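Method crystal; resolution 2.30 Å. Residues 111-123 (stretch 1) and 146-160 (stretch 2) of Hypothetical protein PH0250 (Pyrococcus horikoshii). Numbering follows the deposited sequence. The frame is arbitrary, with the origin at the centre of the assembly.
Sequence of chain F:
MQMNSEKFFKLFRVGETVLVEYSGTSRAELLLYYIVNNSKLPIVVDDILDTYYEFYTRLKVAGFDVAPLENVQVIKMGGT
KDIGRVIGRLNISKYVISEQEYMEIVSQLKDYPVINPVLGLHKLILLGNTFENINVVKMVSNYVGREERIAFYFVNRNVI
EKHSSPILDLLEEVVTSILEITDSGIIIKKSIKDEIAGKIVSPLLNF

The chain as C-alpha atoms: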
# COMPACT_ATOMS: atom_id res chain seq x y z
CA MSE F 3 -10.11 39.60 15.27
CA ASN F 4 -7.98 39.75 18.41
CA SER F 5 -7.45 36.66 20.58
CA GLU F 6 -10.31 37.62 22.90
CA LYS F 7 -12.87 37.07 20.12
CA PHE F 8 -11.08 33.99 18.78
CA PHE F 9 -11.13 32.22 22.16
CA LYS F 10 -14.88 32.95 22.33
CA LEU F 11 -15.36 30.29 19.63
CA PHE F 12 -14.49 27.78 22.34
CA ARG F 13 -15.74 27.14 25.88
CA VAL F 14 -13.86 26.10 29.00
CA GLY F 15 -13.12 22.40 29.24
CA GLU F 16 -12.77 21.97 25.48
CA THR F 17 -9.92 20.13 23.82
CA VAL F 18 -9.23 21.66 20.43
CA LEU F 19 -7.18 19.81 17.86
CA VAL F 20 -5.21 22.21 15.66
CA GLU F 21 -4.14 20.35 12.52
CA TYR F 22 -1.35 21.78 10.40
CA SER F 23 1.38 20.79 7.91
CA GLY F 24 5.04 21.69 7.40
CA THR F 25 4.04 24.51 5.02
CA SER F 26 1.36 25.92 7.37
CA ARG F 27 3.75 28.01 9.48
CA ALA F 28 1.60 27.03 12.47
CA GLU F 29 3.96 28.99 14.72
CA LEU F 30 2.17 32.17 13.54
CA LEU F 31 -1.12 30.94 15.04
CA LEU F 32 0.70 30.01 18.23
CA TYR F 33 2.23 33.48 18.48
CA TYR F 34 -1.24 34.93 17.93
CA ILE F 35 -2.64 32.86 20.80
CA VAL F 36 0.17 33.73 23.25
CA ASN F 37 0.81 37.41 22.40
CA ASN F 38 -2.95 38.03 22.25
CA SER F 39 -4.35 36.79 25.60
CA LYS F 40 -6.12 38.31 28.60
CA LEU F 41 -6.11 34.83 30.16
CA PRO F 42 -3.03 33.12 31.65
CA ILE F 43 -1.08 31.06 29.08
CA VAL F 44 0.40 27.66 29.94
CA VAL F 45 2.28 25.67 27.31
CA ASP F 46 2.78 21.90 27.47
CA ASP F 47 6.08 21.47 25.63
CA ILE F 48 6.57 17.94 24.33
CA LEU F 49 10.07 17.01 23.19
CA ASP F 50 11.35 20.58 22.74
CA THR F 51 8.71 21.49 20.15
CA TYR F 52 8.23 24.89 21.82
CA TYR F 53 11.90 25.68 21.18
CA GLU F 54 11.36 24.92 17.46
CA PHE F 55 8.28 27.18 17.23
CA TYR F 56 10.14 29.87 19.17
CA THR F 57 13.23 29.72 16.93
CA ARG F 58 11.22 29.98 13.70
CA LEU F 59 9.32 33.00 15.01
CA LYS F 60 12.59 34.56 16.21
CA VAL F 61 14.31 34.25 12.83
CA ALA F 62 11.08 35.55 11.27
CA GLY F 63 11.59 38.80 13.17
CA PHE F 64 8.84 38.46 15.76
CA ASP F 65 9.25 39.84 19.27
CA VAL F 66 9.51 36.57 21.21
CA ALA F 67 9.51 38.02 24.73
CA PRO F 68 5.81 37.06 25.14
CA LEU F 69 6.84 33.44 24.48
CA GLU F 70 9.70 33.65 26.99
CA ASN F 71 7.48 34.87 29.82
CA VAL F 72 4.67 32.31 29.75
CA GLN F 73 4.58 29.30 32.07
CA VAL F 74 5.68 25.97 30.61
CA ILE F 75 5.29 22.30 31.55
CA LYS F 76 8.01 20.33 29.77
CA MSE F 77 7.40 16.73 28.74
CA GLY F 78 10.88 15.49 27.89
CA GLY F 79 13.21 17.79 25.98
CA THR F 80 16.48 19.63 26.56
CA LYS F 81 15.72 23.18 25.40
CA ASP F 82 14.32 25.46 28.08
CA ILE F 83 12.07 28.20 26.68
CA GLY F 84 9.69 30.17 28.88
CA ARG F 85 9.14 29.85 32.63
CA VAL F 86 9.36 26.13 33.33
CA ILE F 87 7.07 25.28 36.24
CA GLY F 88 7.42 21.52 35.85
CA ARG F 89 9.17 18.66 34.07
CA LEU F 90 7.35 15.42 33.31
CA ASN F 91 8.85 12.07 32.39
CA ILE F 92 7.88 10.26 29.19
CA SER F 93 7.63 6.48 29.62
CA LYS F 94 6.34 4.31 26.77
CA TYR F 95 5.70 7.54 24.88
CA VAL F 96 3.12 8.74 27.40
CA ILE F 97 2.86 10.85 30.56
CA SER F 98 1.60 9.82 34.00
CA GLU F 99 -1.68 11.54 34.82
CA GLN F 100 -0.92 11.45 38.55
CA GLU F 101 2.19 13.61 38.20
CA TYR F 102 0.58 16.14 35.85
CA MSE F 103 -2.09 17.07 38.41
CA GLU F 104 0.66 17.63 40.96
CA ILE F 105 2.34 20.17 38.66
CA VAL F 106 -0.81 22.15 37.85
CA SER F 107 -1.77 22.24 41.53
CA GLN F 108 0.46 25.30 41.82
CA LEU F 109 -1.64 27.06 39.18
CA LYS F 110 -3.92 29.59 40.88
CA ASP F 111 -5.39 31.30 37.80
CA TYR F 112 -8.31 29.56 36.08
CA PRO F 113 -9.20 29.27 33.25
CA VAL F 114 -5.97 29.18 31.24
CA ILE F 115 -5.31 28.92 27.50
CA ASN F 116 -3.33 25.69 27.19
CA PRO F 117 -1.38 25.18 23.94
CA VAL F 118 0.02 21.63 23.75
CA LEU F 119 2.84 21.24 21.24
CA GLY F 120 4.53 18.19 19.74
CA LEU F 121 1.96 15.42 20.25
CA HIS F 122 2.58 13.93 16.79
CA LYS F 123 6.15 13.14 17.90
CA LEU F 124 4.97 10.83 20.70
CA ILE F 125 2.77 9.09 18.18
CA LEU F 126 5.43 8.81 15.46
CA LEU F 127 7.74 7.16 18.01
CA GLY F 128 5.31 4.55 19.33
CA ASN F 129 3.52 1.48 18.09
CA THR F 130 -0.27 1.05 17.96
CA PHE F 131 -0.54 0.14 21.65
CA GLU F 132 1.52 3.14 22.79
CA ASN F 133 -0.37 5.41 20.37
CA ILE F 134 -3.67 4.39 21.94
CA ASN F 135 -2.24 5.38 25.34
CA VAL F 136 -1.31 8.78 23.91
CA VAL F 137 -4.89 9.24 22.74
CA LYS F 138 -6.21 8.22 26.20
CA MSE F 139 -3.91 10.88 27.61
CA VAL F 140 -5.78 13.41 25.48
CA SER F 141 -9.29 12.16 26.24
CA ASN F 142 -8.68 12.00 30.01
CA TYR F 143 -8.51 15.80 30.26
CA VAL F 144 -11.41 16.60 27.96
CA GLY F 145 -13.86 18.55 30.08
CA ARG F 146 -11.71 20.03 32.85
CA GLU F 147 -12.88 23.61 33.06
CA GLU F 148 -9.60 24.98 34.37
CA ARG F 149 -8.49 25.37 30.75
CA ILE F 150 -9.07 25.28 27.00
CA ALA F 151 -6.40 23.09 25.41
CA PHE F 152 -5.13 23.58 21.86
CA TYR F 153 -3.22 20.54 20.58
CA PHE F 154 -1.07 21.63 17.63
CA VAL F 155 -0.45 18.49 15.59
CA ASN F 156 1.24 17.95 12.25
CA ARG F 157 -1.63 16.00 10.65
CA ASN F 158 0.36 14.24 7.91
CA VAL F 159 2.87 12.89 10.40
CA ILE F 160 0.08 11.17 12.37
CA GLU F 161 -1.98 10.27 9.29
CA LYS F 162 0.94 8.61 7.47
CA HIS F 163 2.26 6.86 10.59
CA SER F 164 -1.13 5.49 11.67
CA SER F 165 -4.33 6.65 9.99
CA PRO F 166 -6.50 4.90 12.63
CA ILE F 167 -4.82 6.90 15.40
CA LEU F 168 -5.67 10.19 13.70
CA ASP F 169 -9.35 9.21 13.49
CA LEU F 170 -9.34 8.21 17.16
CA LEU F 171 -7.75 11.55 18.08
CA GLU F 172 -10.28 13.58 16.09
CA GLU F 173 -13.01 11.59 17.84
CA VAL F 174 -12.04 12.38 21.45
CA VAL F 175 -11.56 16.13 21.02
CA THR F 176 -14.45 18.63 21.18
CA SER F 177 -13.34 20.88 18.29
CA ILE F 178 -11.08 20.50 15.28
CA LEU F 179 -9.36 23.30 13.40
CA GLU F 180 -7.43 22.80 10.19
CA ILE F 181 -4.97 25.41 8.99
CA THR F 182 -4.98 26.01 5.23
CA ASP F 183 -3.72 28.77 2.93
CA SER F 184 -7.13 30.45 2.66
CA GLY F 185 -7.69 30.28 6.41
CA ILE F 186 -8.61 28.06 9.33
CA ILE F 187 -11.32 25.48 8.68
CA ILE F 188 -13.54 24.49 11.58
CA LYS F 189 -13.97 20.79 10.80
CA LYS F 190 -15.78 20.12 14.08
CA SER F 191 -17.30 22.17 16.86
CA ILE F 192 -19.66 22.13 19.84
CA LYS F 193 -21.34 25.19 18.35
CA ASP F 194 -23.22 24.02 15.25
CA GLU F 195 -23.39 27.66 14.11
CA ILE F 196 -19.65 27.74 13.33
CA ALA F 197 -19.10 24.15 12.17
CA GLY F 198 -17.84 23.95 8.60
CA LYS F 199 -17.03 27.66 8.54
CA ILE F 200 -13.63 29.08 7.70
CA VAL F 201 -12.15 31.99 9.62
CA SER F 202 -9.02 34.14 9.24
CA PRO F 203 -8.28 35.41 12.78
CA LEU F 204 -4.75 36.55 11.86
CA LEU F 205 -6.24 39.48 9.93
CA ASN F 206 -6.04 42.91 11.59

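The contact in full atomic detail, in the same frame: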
# COMPACT_ATOMS: atom_id res chain seq x y z
N ASP F 111 -4.51 30.68 38.79
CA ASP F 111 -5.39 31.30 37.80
C ASP F 111 -6.13 30.31 36.92
O ASP F 111 -5.52 29.46 36.27
CB ASP F 111 -4.60 32.24 36.89
CG ASP F 111 -4.26 33.55 37.55
OD1 ASP F 111 -3.58 33.54 38.60
OD2 ASP F 111 -4.68 34.60 37.02
N TYR F 112 -7.46 30.43 36.89
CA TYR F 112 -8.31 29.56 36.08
C TYR F 112 -9.39 30.45 35.48
O TYR F 112 -9.90 31.34 36.17
CB TYR F 112 -8.96 28.48 36.96
CG TYR F 112 -8.00 27.48 37.55
CD1 TYR F 112 -6.82 27.13 36.89
CD2 TYR F 112 -8.27 26.86 38.77
CE1 TYR F 112 -5.93 26.20 37.43
CE2 TYR F 112 -7.39 25.92 39.32
CZ TYR F 112 -6.22 25.60 38.64
OH TYR F 112 -5.34 24.68 39.17
N PRO F 113 -9.73 30.26 34.20
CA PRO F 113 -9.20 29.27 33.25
C PRO F 113 -7.94 29.76 32.53
O PRO F 113 -7.67 30.96 32.48
CB PRO F 113 -10.35 29.09 32.28
CG PRO F 113 -10.85 30.49 32.15
CD PRO F 113 -10.87 30.98 33.60
N VAL F 114 -7.18 28.82 31.97
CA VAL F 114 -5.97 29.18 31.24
C VAL F 114 -6.04 28.67 29.81
O VAL F 114 -6.71 27.68 29.53
CB VAL F 114 -4.69 28.57 31.91
CG1 VAL F 114 -4.62 28.97 33.38
CG2 VAL F 114 -4.69 27.07 31.77
N ILE F 115 -5.37 29.36 28.89
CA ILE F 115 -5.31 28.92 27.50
C ILE F 115 -4.12 27.97 27.55
O ILE F 115 -3.03 28.35 27.98
CB ILE F 115 -5.06 30.11 26.54
CG1 ILE F 115 -6.23 31.09 26.62
CG2 ILE F 115 -4.89 29.60 25.11
CD1 ILE F 115 -7.59 30.46 26.40
N ASN F 116 -4.34 26.74 27.11
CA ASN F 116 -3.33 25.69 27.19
C ASN F 116 -2.86 25.10 25.85
O ASN F 116 -3.40 24.10 25.39
CB ASN F 116 -3.88 24.58 28.09
CG ASN F 116 -2.88 23.47 28.35
OD1 ASN F 116 -3.27 22.37 28.74
ND2 ASN F 116 -1.59 23.75 28.15
N PRO F 117 -1.86 25.72 25.21
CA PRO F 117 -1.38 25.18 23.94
C PRO F 117 -0.48 23.98 24.23
O PRO F 117 0.45 24.07 25.02
CB PRO F 117 -0.58 26.34 23.35
CG PRO F 117 -1.20 27.57 23.99
CD PRO F 117 -1.37 27.10 25.41
N VAL F 118 -0.78 22.85 23.59
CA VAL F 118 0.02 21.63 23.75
C VAL F 118 0.73 21.41 22.42
O VAL F 118 0.08 21.25 21.38
CB VAL F 118 -0.88 20.42 24.05
CG1 VAL F 118 -0.02 19.17 24.22
CG2 VAL F 118 -1.69 20.68 25.32
N LEU F 119 2.06 21.40 22.45
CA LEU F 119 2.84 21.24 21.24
C LEU F 119 3.66 19.95 21.17
O LEU F 119 4.18 19.47 22.18
CB LEU F 119 3.79 22.44 21.09
CG LEU F 119 3.23 23.85 21.34
CD1 LEU F 119 4.37 24.87 21.24
CD2 LEU F 119 2.14 24.17 20.34
N GLY F 120 3.75 19.40 19.96
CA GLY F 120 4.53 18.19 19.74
C GLY F 120 3.91 16.82 19.92
O GLY F 120 4.65 15.83 19.94
N LEU F 121 2.59 16.73 20.05
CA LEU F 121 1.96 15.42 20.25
C LEU F 121 2.26 14.39 19.16
O LEU F 121 2.42 13.19 19.45
CB LEU F 121 0.44 15.57 20.38
CG LEU F 121 -0.25 14.30 20.91
CD1 LEU F 121 0.05 14.19 22.40
CD2 LEU F 121 -1.76 14.35 20.68
N HIS F 122 2.30 14.84 17.90
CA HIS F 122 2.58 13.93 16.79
C HIS F 122 3.91 13.19 16.95
O HIS F 122 4.08 12.09 16.42
CB HIS F 122 2.57 14.68 15.46
CG HIS F 122 3.46 15.89 15.44
ND1 HIS F 122 3.05 17.13 15.87
CD2 HIS F 122 4.76 16.03 15.07
CE1 HIS F 122 4.04 17.99 15.76
NE2 HIS F 122 5.09 17.35 15.28
N LYS F 123 4.85 13.78 17.68
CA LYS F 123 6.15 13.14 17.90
C LYS F 123 6.00 11.88 18.76
O LYS F 123 6.60 10.84 18.47
CB LYS F 123 7.14 14.11 18.56
CG LYS F 123 7.58 15.24 17.66
CD LYS F 123 8.45 16.25 18.40
CE LYS F 123 8.83 17.42 17.50
NZ LYS F 123 9.78 18.37 18.15
N ARG F 146 -12.12 19.31 31.65
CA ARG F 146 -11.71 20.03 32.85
C ARG F 146 -11.74 21.52 32.54
O ARG F 146 -11.00 22.02 31.69
CB ARG F 146 -10.33 19.58 33.37
CG ARG F 146 -9.14 19.85 32.48
CD ARG F 146 -7.84 19.35 33.15
NE ARG F 146 -7.34 20.24 34.20
CZ ARG F 146 -7.41 20.00 35.51
NH1 ARG F 146 -7.97 18.88 35.96
NH2 ARG F 146 -6.90 20.86 36.38
N GLU F 147 -12.64 22.19 33.24
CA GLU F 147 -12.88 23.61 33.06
C GLU F 147 -11.77 24.57 33.44
O GLU F 147 -11.89 25.77 33.21
CB GLU F 147 -14.17 23.98 33.79
CG GLU F 147 -15.36 23.16 33.30
CD GLU F 147 -16.65 23.49 34.02
OE1 GLU F 147 -16.73 23.24 35.25
OE2 GLU F 147 -17.59 23.99 33.37
N GLU F 148 -10.68 24.07 34.02
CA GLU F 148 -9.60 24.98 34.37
C GLU F 148 -8.89 25.51 33.12
O GLU F 148 -8.11 26.46 33.21
CB GLU F 148 -8.58 24.30 35.29
CG GLU F 148 -8.66 22.80 35.32
CD GLU F 148 -9.83 22.30 36.15
OE1 GLU F 148 -9.90 22.66 37.34
OE2 GLU F 148 -10.67 21.54 35.61
N ARG F 149 -9.15 24.91 31.96
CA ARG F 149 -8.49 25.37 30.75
C ARG F 149 -9.20 25.02 29.45
O ARG F 149 -10.21 24.32 29.42
CB ARG F 149 -7.07 24.81 30.69
CG ARG F 149 -6.95 23.45 29.96
CD ARG F 149 -7.66 22.31 30.70
NE ARG F 149 -7.63 21.08 29.92
CZ ARG F 149 -8.50 20.79 28.95
NH1 ARG F 149 -9.48 21.63 28.65
NH2 ARG F 149 -8.34 19.68 28.24
N ILE F 150 -8.63 25.55 28.36
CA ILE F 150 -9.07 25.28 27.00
C ILE F 150 -7.75 24.87 26.37
O ILE F 150 -6.84 25.69 26.26
CB ILE F 150 -9.58 26.54 26.25
CG1 ILE F 150 -10.86 27.07 26.91
CG2 ILE F 150 -9.89 26.17 24.79
CD1 ILE F 150 -11.57 28.12 26.06
N ALA F 151 -7.63 23.60 26.00
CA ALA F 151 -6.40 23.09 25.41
C ALA F 151 -6.41 23.13 23.88
O ALA F 151 -7.42 22.82 23.24
CB ALA F 151 -6.15 21.66 25.89
N PHE F 152 -5.28 23.52 23.30
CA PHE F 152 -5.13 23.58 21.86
C PHE F 152 -3.97 22.67 21.49
O PHE F 152 -2.81 23.03 21.68
CB PHE F 152 -4.81 25.01 21.40
CG PHE F 152 -5.96 25.97 21.52
CD1 PHE F 152 -6.93 26.05 20.52
CD2 PHE F 152 -6.09 26.80 22.63
CE1 PHE F 152 -8.00 26.94 20.63
CE2 PHE F 152 -7.16 27.69 22.75
CZ PHE F 152 -8.11 27.76 21.75
N TYR F 153 -4.27 21.48 20.98
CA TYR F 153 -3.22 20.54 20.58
C TYR F 153 -2.79 20.78 19.14
O TYR F 153 -3.53 20.46 18.21
CB TYR F 153 -3.68 19.09 20.71
CG TYR F 153 -3.77 18.56 22.13
CD1 TYR F 153 -4.81 18.94 22.98
CD2 TYR F 153 -2.84 17.64 22.60
CE1 TYR F 153 -4.91 18.41 24.27
CE2 TYR F 153 -2.93 17.10 23.87
CZ TYR F 153 -3.96 17.49 24.70
OH TYR F 153 -4.04 16.94 25.96
N PHE F 154 -1.61 21.37 18.96
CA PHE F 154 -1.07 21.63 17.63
C PHE F 154 -0.43 20.34 17.14
O PHE F 154 0.58 19.90 17.69
CB PHE F 154 0.01 22.72 17.68
CG PHE F 154 -0.52 24.12 17.77
CD1 PHE F 154 -1.21 24.55 18.90
CD2 PHE F 154 -0.30 25.02 16.73
CE1 PHE F 154 -1.67 25.87 18.99
CE2 PHE F 154 -0.74 26.34 16.82
CZ PHE F 154 -1.43 26.76 17.95
N VAL F 155 -1.01 19.73 16.11
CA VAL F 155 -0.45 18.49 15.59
C VAL F 155 -0.21 18.56 14.09
O VAL F 155 -1.02 19.12 13.34
CB VAL F 155 -1.37 17.28 15.87
CG1 VAL F 155 -1.70 17.19 17.37
CG2 VAL F 155 -2.65 17.40 15.04
N ASN F 156 0.92 18.01 13.66
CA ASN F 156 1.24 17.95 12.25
C ASN F 156 0.44 16.74 11.77
O ASN F 156 0.83 15.59 11.98
CB ASN F 156 2.74 17.71 12.04
CG ASN F 156 3.12 17.75 10.58
OD1 ASN F 156 2.46 17.14 9.75
ND2 ASN F 156 4.21 18.45 10.27
N ARG F 157 -0.70 17.01 11.14
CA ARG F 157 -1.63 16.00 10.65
C ARG F 157 -1.03 14.87 9.81
O ARG F 157 -1.28 13.70 10.07
CB ARG F 157 -2.75 16.68 9.86
CG ARG F 157 -3.82 15.72 9.37
CD ARG F 157 -4.73 16.37 8.34
NE ARG F 157 -5.95 15.59 8.15
CZ ARG F 157 -5.98 14.37 7.61
NH1 ARG F 157 -4.87 13.78 7.20
NH2 ARG F 157 -7.15 13.74 7.49
N ASN F 158 -0.25 15.23 8.79
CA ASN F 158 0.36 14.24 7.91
C ASN F 158 1.27 13.26 8.63
O ASN F 158 1.31 12.08 8.28
CB ASN F 158 1.15 14.93 6.80
CG ASN F 158 0.26 15.72 5.86
OD1 ASN F 158 -0.90 15.37 5.65
ND2 ASN F 158 0.81 16.78 5.27
N VAL F 159 1.99 13.74 9.63
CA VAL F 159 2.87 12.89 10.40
C VAL F 159 2.05 11.79 11.10
O VAL F 159 2.45 10.63 11.10
CB VAL F 159 3.65 13.69 11.46
CG1 VAL F 159 4.32 12.76 12.45
CG2 VAL F 159 4.69 14.56 10.78
N ILE F 160 0.92 12.16 11.69
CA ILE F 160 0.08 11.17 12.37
C ILE F 160 -0.65 10.30 11.34
O ILE F 160 -0.67 9.07 11.44
CB ILE F 160 -0.99 11.83 13.28
CG1 ILE F 160 -0.31 12.67 14.37
CG2 ILE F 160 -1.85 10.75 13.92
CD1 ILE F 160 -1.29 13.40 15.29
O HOH W 1 0.26 18.74 20.20
O HOH W 2 3.07 20.91 17.66

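Two parallel strands, 114-119 and 149-156, pair along most of this contact; their axes approach to 4.4 Å at 21°, and the two stretches together bury 995 Å². Asp-111 points away and takes no part. Contact begins at Tyr-112, where CB of Glu-148 lies over one face of the ring, 3.9 Å from its centroid and 18° off the normal, a CH-pi arrangement that uses the aliphatic part of an acidic side chain.

Pro-113, preceded by a cis peptide bond, has no amide hydrogen to give, yet its CA comes 3.0 Å from Glu-148 O in a CA-H...O contact. The same carbonyl, within the type I turn from Arg-146 to Arg-149, accepts the first ladder bond, Val-114 N to Glu-148 O (2.8 Å). Val-114 O then receives Ile-150 N at 3.1 Å, so one residue bonds to the neighbours on each side of its bridge partner Arg-149, as parallel pairing requires.

Ile-115 is paired with Ile-150 on the opposite sheet face from Val-114, and its CG2 packs 3.8 Å from Phe-152 CE2. Asn-116 repeats the bonding pattern: its N donates to Ile-150 O (2.8 Å) and its O accepts from Phe-152 N (2.9 Å). Its side chain lies on the Val-114 face, with CB 3.8 Å from Arg-149 CG.

Proline is tolerated at Pro-117 because the ladder bonds here fall to Asn-116 and Val-118; its CA instead approaches Phe-152 O at 3.4 Å. Val-118 N donates to that oxygen (2.8 Å, 169°), and Val-118 O accepts from Phe-154 N (3.0 Å, 153°). The t rotamer of Val-118 accompanies close packing on Tyr-153: CB sits over the ring face, 3.9 Å from the centroid, and CG1 is 3.6 Å from CE2.

Beyond this point the direct ladder gives way to water. Leu-119 CD2 still packs 3.7 Å from Phe-154 CD1, but water 2 bridges Gly-120 N (2.8 Å) and Phe-154 O (2.7 Å). Water 1 donates to Val-118 O and Phe-154 O, each at 2.8 Å, and accepts from Leu-121 N at 3.1 Å. The positive phi of Gly-120 (87°) suits glycine, since a CB would be jammed against the preceding carbonyl oxygen.

Leu-121 places CD2 4.0 Å from Tyr-153 CD2 and CB 4.0 Å from Val-155 CG1. His-122 has the largest covered area, 111 Å²; Asn-156 CB lies over its ring, 3.8 Å from the centroid and 4° off the normal, and His-122 CB meets Ile-160 CG1 at 3.7 Å.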